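Local coordinates for oxidoreductase, short-chain dehydrogenase/reductase family (Aeromonas hydrophila subsp. hydrophila, PDB 3L6E), which probably binds a nicotinamide dinucleotide cofactor and may reduce a carbonyl substrate, possibly as a 3-dehydrosphinganine reductase of sphingolipid metabolism, at residues R17-G22 and A205-A210; I21-R26 and L80-A85; E106-S111 and C149-G154; N132-A137 and G157-L162. One frame throughout, in Å; residues are numbered along the deposited sequence.

Contact 1: residues R17-G22 and A205-A210; sequences RALTIG and AYMLDA
Leu208 reaches across from helix 200-210 and sets its two methyl groups against different parts of helix 14-25. CD1 lies directly on the bare backbone of Gly22, 3.7 Å from both Gly22 CA and Gly22 C, while CD2 meets CD2 of Leu19 at 3.9 Å. The extended side chain explains this reach: with CG turned away from the carbonyl carbon (chi1 -61°), both methyls project at the partner helix. Leu19 starts out along the flank of its helix, but its CD2 swings inward and ends near Leu208 on one hand and Met207 on the other, 4.1 Å from Met207 CB. The selenium of that selenomethionine is 4.2 Å from Leu19 CD2, and the bend at chi3 (79°) carries the chain end off toward the sheet, where Met207 also touches Leu176 and Leu222. The segment axes approach to 10.0 Å at a crossing angle of -48°. Helices 14-25 and 200-210 pack on the same face of the parallel Rossmann sheet of the short-chain dehydrogenase fold. Every meeting atom is carbon or selenium and the touching side chains are buried, which implies that dispersion and exclusion of water join the two helices here.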
loop_
_atom_site.group_PDB
_atom_site.type_symbol
_atom_site.label_atom_id
_atom_site.label_comp_id
_atom_site.label_asym_id
_atom_site.label_seq_id
_atom_site.Cartn_x
_atom_site.Cartn_y
_atom_site.Cartn_z
ATOM N N ARG A 17 -11.039 -14.454 -8.210
ATOM C CA ARG A 17 -12.265 -14.085 -8.933
ATOM C C ARG A 17 -12.397 -12.574 -8.978
ATOM O O ARG A 17 -12.486 -11.991 -10.061
ATOM C CB ARG A 17 -13.519 -14.666 -8.254
ATOM C CG ARG A 17 -14.150 -15.907 -8.872
ATOM C CD ARG A 17 -15.598 -16.128 -8.333
ATOM N NE ARG A 17 -16.276 -14.867 -7.995
ATOM C CZ ARG A 17 -17.437 -14.444 -8.500
ATOM N NH1 ARG A 17 -17.937 -13.279 -8.119
ATOM N NH2 ARG A 17 -18.103 -15.180 -9.380
ATOM N N ALA A 18 -12.380 -11.928 -7.808
ATOM C CA ALA A 18 -12.582 -10.479 -7.735
ATOM C C ALA A 18 -11.515 -9.707 -8.524
ATOM O O ALA A 18 -11.815 -8.726 -9.207
ATOM C CB ALA A 18 -12.622 -9.999 -6.265
ATOM N N LEU A 19 -10.268 -10.138 -8.396
ATOM C CA LEU A 19 -9.180 -9.510 -9.120
ATOM C C LEU A 19 -9.355 -9.687 -10.621
ATOM O O LEU A 19 -9.107 -8.758 -11.362
ATOM C CB LEU A 19 -7.819 -10.053 -8.681
ATOM C CG LEU A 19 -7.274 -9.698 -7.287
ATOM C CD1 LEU A 19 -6.233 -10.710 -6.860
ATOM C CD2 LEU A 19 -6.698 -8.289 -7.233
ATOM N N THR A 20 -9.783 -10.876 -11.058
ATOM C CA THR A 20 -9.970 -11.163 -12.475
ATOM C C THR A 20 -11.053 -10.266 -13.025
ATOM O O THR A 20 -10.857 -9.624 -14.048
ATOM C CB THR A 20 -10.328 -12.629 -12.757
ATOM O OG1 THR A 20 -9.268 -13.477 -12.325
ATOM C CG2 THR A 20 -10.554 -12.875 -14.264
ATOM N N ILE A 21 -12.190 -10.222 -12.328
ATOM C CA ILE A 21 -13.316 -9.375 -12.694
ATOM C C ILE A 21 -12.895 -7.915 -12.834
ATOM O O ILE A 21 -13.256 -7.252 -13.806
ATOM C CB ILE A 21 -14.511 -9.507 -11.701
ATOM C CG1 ILE A 21 -15.015 -10.955 -11.659
ATOM C CG2 ILE A 21 -15.633 -8.512 -12.077
ATOM C CD1 ILE A 21 -16.098 -11.245 -10.649
ATOM N N GLY A 22 -12.114 -7.435 -11.869
ATOM C CA GLY A 22 -11.712 -6.031 -11.798
ATOM C C GLY A 22 -10.813 -5.591 -12.928
ATOM O O GLY A 22 -10.975 -4.490 -13.454
ATOM N N ALA A 205 -9.958 -4.048 -5.082
ATOM C CA ALA A 205 -10.032 -2.653 -5.522
ATOM C C ALA A 205 -8.845 -1.841 -5.044
ATOM O O ALA A 205 -8.284 -1.048 -5.819
ATOM C CB ALA A 205 -11.379 -2.003 -5.102
ATOM N N TYR A 206 -8.452 -2.034 -3.778
ATOM C CA TYR A 206 -7.202 -1.456 -3.272
ATOM C C TYR A 206 -5.991 -1.952 -4.040
ATOM O O TYR A 206 -5.118 -1.168 -4.379
ATOM C CB TYR A 206 -6.965 -1.792 -1.795
ATOM C CG TYR A 206 -7.758 -0.947 -0.835
ATOM C CD1 TYR A 206 -7.687 0.448 -0.878
ATOM C CD2 TYR A 206 -8.588 -1.540 0.106
ATOM C CE1 TYR A 206 -8.434 1.222 0.007
ATOM C CE2 TYR A 206 -9.311 -0.783 0.985
ATOM C CZ TYR A 206 -9.226 0.587 0.941
ATOM O OH TYR A 206 -9.976 1.317 1.835
HETATM N N MSE A 207 -5.946 -3.263 -4.266
HETATM C CA MSE A 207 -4.815 -3.931 -4.906
HETATM C C MSE A 207 -4.647 -3.458 -6.361
HETATM O O MSE A 207 -3.540 -3.120 -6.781
HETATM C CB MSE A 207 -4.974 -5.458 -4.839
HETATM C CG MSE A 207 -4.916 -6.035 -3.426
HETATM SE SE MSE A 207 -5.359 -7.959 -3.296
HETATM C CE MSE A 207 -3.707 -8.712 -3.883
ATOM N N LEU A 208 -5.747 -3.415 -7.101
ATOM C CA LEU A 208 -5.712 -2.990 -8.497
ATOM C C LEU A 208 -5.417 -1.499 -8.647
ATOM O O LEU A 208 -4.732 -1.100 -9.580
ATOM C CB LEU A 208 -7.003 -3.348 -9.228
ATOM C CG LEU A 208 -7.360 -4.831 -9.310
ATOM C CD1 LEU A 208 -8.733 -5.003 -9.950
ATOM C CD2 LEU A 208 -6.315 -5.644 -10.029
ATOM N N ASP A 209 -5.922 -0.677 -7.732
ATOM C CA ASP A 209 -5.504 0.721 -7.727
ATOM C C ASP A 209 -4.004 0.789 -7.466
ATOM O O ASP A 209 -3.297 1.538 -8.104
ATOM C CB ASP A 209 -6.253 1.559 -6.699
ATOM C CG ASP A 209 -7.678 1.856 -7.104
ATOM O OD1 ASP A 209 -8.124 1.369 -8.159
ATOM O OD2 ASP A 209 -8.359 2.588 -6.358
ATOM N N ALA A 210 -3.527 0.004 -6.517
ATOM C CA ALA A 210 -2.123 0.025 -6.181
ATOM C C ALA A 210 -1.274 -0.453 -7.380
ATOM O O ALA A 210 -0.173 0.014 -7.573
ATOM C CB ALA A 210 -1.867 -0.820 -4.958
#

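Contact 2: residues I21-R26 and L80-A85; sequences IGLVER and LVLHCA
This is a small, buried helix-on-sheet contact of the Rossmann fold, in which Leu23, near the C-terminal end of helix 14-25, rests on Leu80 and Leu82 of the central strand 80-84. The evidence is in two methyl pairs. Leu23 CD2 lies 4.4 Å from Leu80 CD2, and Leu23 CD1 lies 4.2 Å from Leu82 CD1. The forked end of one leucine is therefore shared between two residues that stand two apart on the strand and face the same side of the sheet. The backbones stay well separated, with Leu23 CA 10.6 Å from Leu80 CA, which leaves the gap to be bridged by side chains alone. Leu82 carries an unusual first torsion, chi1 -129°, between the staggered positions, and its CD1 is nevertheless the branch that reaches Leu23. The same Leu23 also packs on Ile6 and Val8 of strand 5-9, and Leu80 on Ile6, so the helix end spans two neighbouring parallel strands. Only 82 Å² is buried between the segments. With contacts this long, purely aliphatic and without a polar partner, the pairing has little directionality; the helix is held to the sheet here by burial of methyl groups rather than by directed bonds.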
loop_
_atom_site.group_PDB
_atom_site.type_symbol
_atom_site.label_atom_id
_atom_site.label_comp_id
_atom_site.label_asym_id
_atom_site.label_seq_id
_atom_site.Cartn_x
_atom_site.Cartn_y
_atom_site.Cartn_z
ATOM N N ILE A 21 -12.190 -10.222 -12.328
ATOM C CA ILE A 21 -13.316 -9.375 -12.694
ATOM C C ILE A 21 -12.895 -7.915 -12.834
ATOM O O ILE A 21 -13.256 -7.252 -13.806
ATOM C CB ILE A 21 -14.511 -9.507 -11.701
ATOM C CG1 ILE A 21 -15.015 -10.955 -11.659
ATOM C CG2 ILE A 21 -15.633 -8.512 -12.077
ATOM C CD1 ILE A 21 -16.098 -11.245 -10.649
ATOM N N GLY A 22 -12.114 -7.435 -11.869
ATOM C CA GLY A 22 -11.712 -6.031 -11.798
ATOM C C GLY A 22 -10.813 -5.591 -12.928
ATOM O O GLY A 22 -10.975 -4.490 -13.454
ATOM N N LEU A 23 -9.857 -6.448 -13.287
ATOM C CA LEU A 23 -8.938 -6.206 -14.399
ATOM C C LEU A 23 -9.676 -6.258 -15.734
ATOM O O LEU A 23 -9.329 -5.544 -16.674
ATOM C CB LEU A 23 -7.808 -7.250 -14.395
ATOM C CG LEU A 23 -6.768 -7.237 -13.267
ATOM C CD1 LEU A 23 -6.178 -8.620 -13.018
ATOM C CD2 LEU A 23 -5.661 -6.217 -13.518
ATOM N N VAL A 24 -10.700 -7.104 -15.822
ATOM C CA VAL A 24 -11.525 -7.149 -17.032
ATOM C C VAL A 24 -12.303 -5.846 -17.208
ATOM O O VAL A 24 -12.326 -5.267 -18.311
ATOM C CB VAL A 24 -12.480 -8.358 -17.050
ATOM C CG1 VAL A 24 -13.587 -8.185 -18.138
ATOM C CG2 VAL A 24 -11.690 -9.638 -17.281
ATOM N N GLU A 25 -12.944 -5.408 -16.124
ATOM C CA GLU A 25 -13.682 -4.140 -16.094
ATOM C C GLU A 25 -12.772 -2.947 -16.427
ATOM O O GLU A 25 -13.232 -1.961 -16.986
ATOM C CB GLU A 25 -14.364 -3.929 -14.729
ATOM C CG GLU A 25 -15.545 -4.872 -14.454
ATOM C CD GLU A 25 -16.212 -4.651 -13.090
ATOM O OE1 GLU A 25 -15.658 -3.895 -12.256
ATOM O OE2 GLU A 25 -17.290 -5.238 -12.850
ATOM N N ARG A 26 -11.483 -3.051 -16.085
ATOM C CA ARG A 26 -10.504 -2.016 -16.438
ATOM C C ARG A 26 -9.888 -2.233 -17.845
ATOM O O ARG A 26 -8.882 -1.607 -18.206
ATOM C CB ARG A 26 -9.428 -1.880 -15.342
ATOM C CG ARG A 26 -9.949 -1.352 -13.983
ATOM C CD ARG A 26 -9.068 -1.832 -12.810
ATOM N NE ARG A 26 -9.646 -1.578 -11.474
ATOM C CZ ARG A 26 -9.165 -0.709 -10.583
ATOM N NH1 ARG A 26 -9.756 -0.565 -9.397
ATOM N NH2 ARG A 26 -8.092 0.020 -10.865
ATOM N N LEU A 80 1.500 -8.328 -16.380
ATOM C CA LEU A 80 1.366 -8.566 -14.945
ATOM C C LEU A 80 1.079 -10.023 -14.667
ATOM O O LEU A 80 0.191 -10.624 -15.286
ATOM C CB LEU A 80 0.287 -7.659 -14.320
ATOM C CG LEU A 80 -0.270 -7.961 -12.917
ATOM C CD1 LEU A 80 0.804 -7.836 -11.855
ATOM C CD2 LEU A 80 -1.481 -7.069 -12.567
ATOM N N VAL A 81 1.878 -10.593 -13.765
ATOM C CA VAL A 81 1.609 -11.904 -13.211
ATOM C C VAL A 81 1.176 -11.691 -11.768
ATOM O O VAL A 81 1.930 -11.189 -10.923
ATOM C CB VAL A 81 2.795 -12.890 -13.343
ATOM C CG1 VAL A 81 2.434 -14.247 -12.712
ATOM C CG2 VAL A 81 3.105 -13.128 -14.813
ATOM N N LEU A 82 -0.080 -12.033 -11.521
ATOM C CA LEU A 82 -0.692 -11.856 -10.230
ATOM C C LEU A 82 -0.782 -13.222 -9.606
ATOM O O LEU A 82 -1.584 -14.055 -10.026
ATOM C CB LEU A 82 -2.080 -11.253 -10.386
ATOM C CG LEU A 82 -2.403 -10.026 -9.543
ATOM C CD1 LEU A 82 -3.879 -9.687 -9.639
ATOM C CD2 LEU A 82 -2.004 -10.243 -8.110
ATOM N N HIS A 83 0.082 -13.478 -8.641
ATOM C CA HIS A 83 0.092 -14.782 -8.016
ATOM C C HIS A 83 -0.719 -14.771 -6.728
ATOM O O HIS A 83 -0.389 -14.060 -5.778
ATOM C CB HIS A 83 1.507 -15.294 -7.771
ATOM C CG HIS A 83 1.543 -16.702 -7.262
ATOM N ND1 HIS A 83 1.941 -17.024 -5.984
ATOM C CD2 HIS A 83 1.178 -17.865 -7.845
ATOM C CE1 HIS A 83 1.835 -18.327 -5.807
ATOM N NE2 HIS A 83 1.369 -18.858 -6.918
ATOM N N CYS A 84 -1.799 -15.541 -6.731
ATOM C CA CYS A 84 -2.639 -15.713 -5.563
ATOM C C CYS A 84 -2.400 -17.080 -4.965
ATOM O O CYS A 84 -3.107 -18.021 -5.294
ATOM C CB CYS A 84 -4.107 -15.567 -5.935
ATOM S SG CYS A 84 -4.519 -13.934 -6.464
ATOM N N ALA A 85 -1.390 -17.190 -4.098
ATOM C CA ALA A 85 -1.087 -18.474 -3.456
ATOM C C ALA A 85 -2.278 -18.972 -2.641
ATOM O O ALA A 85 -2.417 -20.174 -2.425
ATOM C CB ALA A 85 0.158 -18.379 -2.595
#

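Contact 3: residues E106-S111 and C149-G154; sequences ESNLVS and CASKWG. Unlike the reference sequence in segment 106-111: Val110 (reference Ile).
Asn108 and Leu109 are the two residues of helix 98-123 that touch helix 145-165 here, one over Ser151 and the next over Gly154. The segment starts in a wider pi-type turn spanning 106-110. Ser107 contributes within its own helix: its carbonyl O accepts a 2.7 Å bond from Ser111 OG, and the donor stands above the carbonyl plane, 38° out of it, with a C=O...donor angle of 138°. Asn108 then faces the partner helix. Its CB is 3.6 Å from Ser151 OG, an approach that does not depend on how the terminal amide is turned. That hydroxyl extends opposite the backbone N of Ser151 (chi1 -169°). Asn108 appears to stand where many short-chain dehydrogenases have their active-site asparagine, and Lys152 is the lysine of the family's YxxxK sequence. Leu109 follows and brings CD1 to 4.1 Å from the carbonyl O of Gly154, a loose van der Waals approach of methyl to backbone oxygen. The nearest CA atoms are those of Leu109 and Ser151, 7.0 Å apart, and 134 Å² is buried. At the end of the segment, Ser111 OG turns back toward the sheet, where His83 NE2 of strand 80-84 is a weak hydrogen-bond partner. Helices 98-123 and 145-165 lie side by side on one face of the parallel sheet, and Lys152 NZ is hydrogen-bonded to Ser136 OG at the end of strand 128-137.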
loop_
_atom_site.group_PDB
_atom_site.type_symbol
_atom_site.label_atom_id
_atom_site.label_comp_id
_atom_site.label_asym_id
_atom_site.label_seq_id
_atom_site.Cartn_x
_atom_site.Cartn_y
_atom_site.Cartn_z
ATOM N N GLU A 106 3.640 -26.886 -0.011
ATOM C CA GLU A 106 3.937 -27.170 -1.405
ATOM C C GLU A 106 2.962 -26.471 -2.338
ATOM O O GLU A 106 3.339 -26.038 -3.423
ATOM C CB GLU A 106 3.996 -28.675 -1.675
ATOM C CG GLU A 106 5.284 -29.326 -1.172
ATOM C CD GLU A 106 5.502 -30.728 -1.724
ATOM O OE1 GLU A 106 6.032 -31.578 -0.973
ATOM O OE2 GLU A 106 5.143 -30.978 -2.899
ATOM N N SER A 107 1.713 -26.332 -1.917
ATOM C CA SER A 107 0.789 -25.537 -2.693
ATOM C C SER A 107 1.140 -24.050 -2.562
ATOM O O SER A 107 0.775 -23.248 -3.432
ATOM C CB SER A 107 -0.653 -25.765 -2.254
ATOM O OG SER A 107 -1.201 -24.572 -1.716
ATOM N N ASN A 108 1.839 -23.712 -1.496
ATOM C CA ASN A 108 2.120 -22.328 -1.260
ATOM C C ASN A 108 3.485 -21.821 -1.563
ATOM O O ASN A 108 3.605 -20.856 -2.239
ATOM C CB ASN A 108 1.657 -21.899 0.094
ATOM C CG ASN A 108 0.210 -22.001 0.214
ATOM O OD1 ASN A 108 -0.436 -22.519 -0.650
ATOM N ND2 ASN A 108 -0.315 -21.509 1.261
ATOM N N LEU A 109 4.514 -22.463 -1.075
ATOM C CA LEU A 109 5.804 -21.944 -1.336
ATOM C C LEU A 109 6.322 -22.393 -2.664
ATOM O O LEU A 109 6.866 -21.658 -3.370
ATOM C CB LEU A 109 6.723 -22.309 -0.228
ATOM C CG LEU A 109 8.130 -21.817 -0.372
ATOM C CD1 LEU A 109 8.223 -20.380 -0.716
ATOM C CD2 LEU A 109 8.809 -22.116 0.905
ATOM N N VAL A 110 6.106 -23.624 -2.988
ATOM C CA VAL A 110 6.526 -24.233 -4.241
ATOM C C VAL A 110 5.857 -23.550 -5.433
ATOM O O VAL A 110 6.521 -23.215 -6.424
ATOM C CB VAL A 110 6.245 -25.756 -4.246
ATOM C CG1 VAL A 110 6.553 -26.374 -5.594
ATOM C CG2 VAL A 110 7.052 -26.453 -3.158
ATOM N N SER A 111 4.547 -23.329 -5.341
ATOM C CA SER A 111 3.841 -22.655 -6.421
ATOM C C SER A 111 4.402 -21.250 -6.519
ATOM O O SER A 111 4.659 -20.765 -7.617
ATOM C CB SER A 111 2.319 -22.657 -6.216
ATOM O OG SER A 111 1.899 -21.680 -5.270
ATOM N N CYS A 149 1.843 -18.707 9.580
ATOM C CA CYS A 149 2.986 -17.807 9.714
ATOM C C CYS A 149 4.200 -18.391 9.044
ATOM O O CYS A 149 4.821 -17.715 8.233
ATOM C CB CYS A 149 3.288 -17.479 11.165
ATOM S SG CYS A 149 2.058 -16.398 11.856
ATOM N N ALA A 150 4.513 -19.650 9.353
ATOM C CA ALA A 150 5.563 -20.360 8.632
ATOM C C ALA A 150 5.388 -20.146 7.128
ATOM O O ALA A 150 6.297 -19.666 6.460
ATOM C CB ALA A 150 5.546 -21.828 8.959
ATOM N N SER A 151 4.202 -20.465 6.620
ATOM C CA SER A 151 3.918 -20.390 5.194
ATOM C C SER A 151 4.172 -19.016 4.588
ATOM O O SER A 151 4.923 -18.899 3.612
ATOM C CB SER A 151 2.482 -20.835 4.904
ATOM O OG SER A 151 2.276 -21.013 3.516
ATOM N N LYS A 152 3.549 -17.984 5.156
ATOM C CA LYS A 152 3.679 -16.633 4.621
ATOM C C LYS A 152 5.080 -16.038 4.793
ATOM O O LYS A 152 5.579 -15.406 3.865
ATOM C CB LYS A 152 2.592 -15.684 5.158
ATOM C CG LYS A 152 2.598 -15.440 6.650
ATOM C CD LYS A 152 1.452 -14.519 7.048
ATOM C CE LYS A 152 0.819 -15.002 8.359
ATOM N NZ LYS A 152 -0.661 -15.282 8.205
ATOM N N TRP A 153 5.703 -16.227 5.963
ATOM C CA TRP A 153 7.091 -15.768 6.156
ATOM C C TRP A 153 8.098 -16.385 5.174
ATOM O O TRP A 153 8.879 -15.660 4.572
ATOM C CB TRP A 153 7.554 -15.860 7.620
ATOM C CG TRP A 153 6.986 -14.724 8.397
ATOM C CD1 TRP A 153 5.933 -14.771 9.268
ATOM C CD2 TRP A 153 7.372 -13.345 8.304
ATOM N NE1 TRP A 153 5.661 -13.514 9.754
ATOM C CE2 TRP A 153 6.520 -12.615 9.173
ATOM C CE3 TRP A 153 8.368 -12.653 7.587
ATOM C CZ2 TRP A 153 6.634 -11.221 9.351
ATOM C CZ3 TRP A 153 8.482 -11.268 7.759
ATOM C CH2 TRP A 153 7.613 -10.565 8.635
ATOM N N GLY A 154 8.039 -17.695 4.979
ATOM C CA GLY A 154 8.821 -18.345 3.926
ATOM C C GLY A 154 8.670 -17.716 2.543
ATOM O O GLY A 154 9.668 -17.515 1.841
#

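Contact 4: residues N132-A137 and G157-L162; sequences NVLSSA and GFLESL
Leu159 of helix 145-165 packs against Asn132 of strand 128-137 and Leu134, two residues further on, within the beta-alpha-beta unit that runs from this strand through the helix into strand 171-181. The apolar part is the pair of leucines: Leu134 CD1 lies 4.1 Å from Leu159 CD1, and the two side chains run past each other in opposite directions. Both CB atoms face the partner segment, and Leu159 has a nearly extended chi2 of 167°, which carries its methyls out from the helix to the strand. The second kind of contact is aliphatic against amide. Leu159 CD1 sits 3.6 Å from both CB and CG of Asn132, and the isobutyl end crosses the asparagine side chain at a slant. Strand and helix are 8.5 Å apart between Asn132 CA and Leu159 CA, a separation bridged by the two side chains. The polar relations lie outside this pair. Asn132 OD1 has a weak hydrogen bond with His83 ND1 of strand 80-84, so the buried carbonyl oxygen has a partner away from the leucine. The Asn132 backbone is bonded to Val174 and Leu176 of the adjacent strand, and Leu159 also touches Asn175 there. All three residues in contact are buried, and 113 Å² is lost between the segments. The closest approach across them is 3.4 Å, from Asn132 ND2 to Leu159 CD2.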
loop_
_atom_site.group_PDB
_atom_site.type_symbol
_atom_site.label_atom_id
_atom_site.label_comp_id
_atom_site.label_asym_id
_atom_site.label_seq_id
_atom_site.Cartn_x
_atom_site.Cartn_y
_atom_site.Cartn_z
ATOM N N ASN A 132 2.587 -10.686 -5.940
ATOM C CA ASN A 132 2.280 -11.840 -5.124
ATOM C C ASN A 132 1.314 -11.473 -4.006
ATOM O O ASN A 132 1.483 -10.438 -3.343
ATOM C CB ASN A 132 3.545 -12.425 -4.537
ATOM C CG ASN A 132 4.160 -13.468 -5.417
ATOM O OD1 ASN A 132 3.769 -14.627 -5.409
ATOM N ND2 ASN A 132 5.150 -13.066 -6.177
ATOM N N VAL A 133 0.313 -12.324 -3.816
ATOM C CA VAL A 133 -0.658 -12.161 -2.741
ATOM C C VAL A 133 -0.283 -13.102 -1.595
ATOM O O VAL A 133 -0.273 -14.320 -1.754
ATOM C CB VAL A 133 -2.111 -12.445 -3.195
ATOM C CG1 VAL A 133 -3.097 -12.180 -2.045
ATOM C CG2 VAL A 133 -2.472 -11.568 -4.356
ATOM N N LEU A 134 0.083 -12.518 -0.461
ATOM C CA LEU A 134 0.321 -13.280 0.748
ATOM C C LEU A 134 -0.902 -13.099 1.682
ATOM O O LEU A 134 -0.849 -12.392 2.682
ATOM C CB LEU A 134 1.658 -12.860 1.385
ATOM C CG LEU A 134 2.963 -13.096 0.585
ATOM C CD1 LEU A 134 3.135 -12.139 -0.609
ATOM C CD2 LEU A 134 4.157 -12.953 1.499
ATOM N N SER A 135 -2.020 -13.724 1.321
ATOM C CA SER A 135 -3.294 -13.479 2.015
ATOM C C SER A 135 -3.358 -14.135 3.397
ATOM O O SER A 135 -2.655 -15.115 3.669
ATOM C CB SER A 135 -4.482 -13.895 1.147
ATOM O OG SER A 135 -4.410 -15.268 0.801
ATOM N N SER A 136 -4.187 -13.572 4.271
ATOM C CA SER A 136 -4.218 -13.984 5.668
ATOM C C SER A 136 -5.657 -14.196 6.127
ATOM O O SER A 136 -6.315 -13.266 6.605
ATOM C CB SER A 136 -3.510 -12.943 6.537
ATOM O OG SER A 136 -2.737 -13.557 7.548
ATOM N N ALA A 137 -6.126 -15.434 5.973
ATOM C CA ALA A 137 -7.502 -15.840 6.295
ATOM C C ALA A 137 -7.915 -15.533 7.732
ATOM O O ALA A 137 -7.200 -15.866 8.682
ATOM C CB ALA A 137 -7.689 -17.320 5.997
ATOM N N GLY A 157 10.243 -14.320 2.587
ATOM C CA GLY A 157 11.697 -14.500 2.588
ATOM C C GLY A 157 12.191 -14.662 1.160
ATOM O O GLY A 157 13.030 -13.905 0.701
ATOM N N PHE A 158 11.620 -15.631 0.457
ATOM C CA PHE A 158 11.955 -15.911 -0.934
ATOM C C PHE A 158 11.826 -14.666 -1.820
ATOM O O PHE A 158 12.766 -14.302 -2.514
ATOM C CB PHE A 158 11.079 -17.052 -1.495
ATOM C CG PHE A 158 11.233 -17.249 -2.985
ATOM C CD1 PHE A 158 12.354 -17.888 -3.503
ATOM C CD2 PHE A 158 10.280 -16.761 -3.867
ATOM C CE1 PHE A 158 12.507 -18.054 -4.879
ATOM C CE2 PHE A 158 10.430 -16.909 -5.245
ATOM C CZ PHE A 158 11.544 -17.571 -5.750
ATOM N N LEU A 159 10.680 -14.006 -1.767
ATOM C CA LEU A 159 10.373 -12.904 -2.700
ATOM C C LEU A 159 11.197 -11.640 -2.513
ATOM O O LEU A 159 11.620 -11.038 -3.501
ATOM C CB LEU A 159 8.893 -12.549 -2.671
ATOM C CG LEU A 159 7.923 -13.642 -3.099
ATOM C CD1 LEU A 159 6.525 -13.219 -2.688
ATOM C CD2 LEU A 159 8.010 -13.958 -4.605
ATOM N N GLU A 160 11.414 -11.239 -1.258
ATOM C CA GLU A 160 12.227 -10.050 -0.958
ATOM C C GLU A 160 13.695 -10.303 -1.264
ATOM O O GLU A 160 14.452 -9.372 -1.527
ATOM C CB GLU A 160 12.070 -9.612 0.509
ATOM C CG GLU A 160 10.684 -9.008 0.847
ATOM C CD GLU A 160 10.573 -8.468 2.273
ATOM O OE1 GLU A 160 11.570 -8.532 3.030
ATOM O OE2 GLU A 160 9.484 -7.967 2.640
ATOM N N SER A 161 14.092 -11.568 -1.184
ATOM C CA SER A 161 15.419 -11.995 -1.579
ATOM C C SER A 161 15.513 -12.036 -3.107
ATOM O O SER A 161 16.560 -11.725 -3.677
ATOM C CB SER A 161 15.733 -13.358 -0.970
ATOM O OG SER A 161 16.871 -13.932 -1.568
ATOM N N LEU A 162 14.419 -12.416 -3.764
ATOM C CA LEU A 162 14.384 -12.407 -5.220
ATOM C C LEU A 162 14.359 -10.977 -5.753
ATOM O O LEU A 162 15.014 -10.672 -6.761
ATOM C CB LEU A 162 13.183 -13.194 -5.755
ATOM C CG LEU A 162 13.029 -13.278 -7.280
ATOM C CD1 LEU A 162 14.309 -13.835 -7.928
ATOM C CD2 LEU A 162 11.841 -14.134 -7.645
#

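From the N terminus, helix 14-25 opens both contact 1 and contact 2, which share Ile21 and Gly22. Contact 2 closes first, at the central strand 80-84. Contact 3 then opens on helix 98-123, and contact 4 opens on strand 128-137 before contact 3 has closed on helix 145-165; contact 4 closes later on that same helix, so the two cross. Contact 1 closes last, at helix 200-210, with contacts 3 and 4 nested inside its loop. Contacts 1 and 3 lie on opposite sides of the chain's centre, about 23 Å apart between centres. Between them runs the sheet, where His83 O and Val133 N, a probable hydrogen bond, link contact 2 to contact 4.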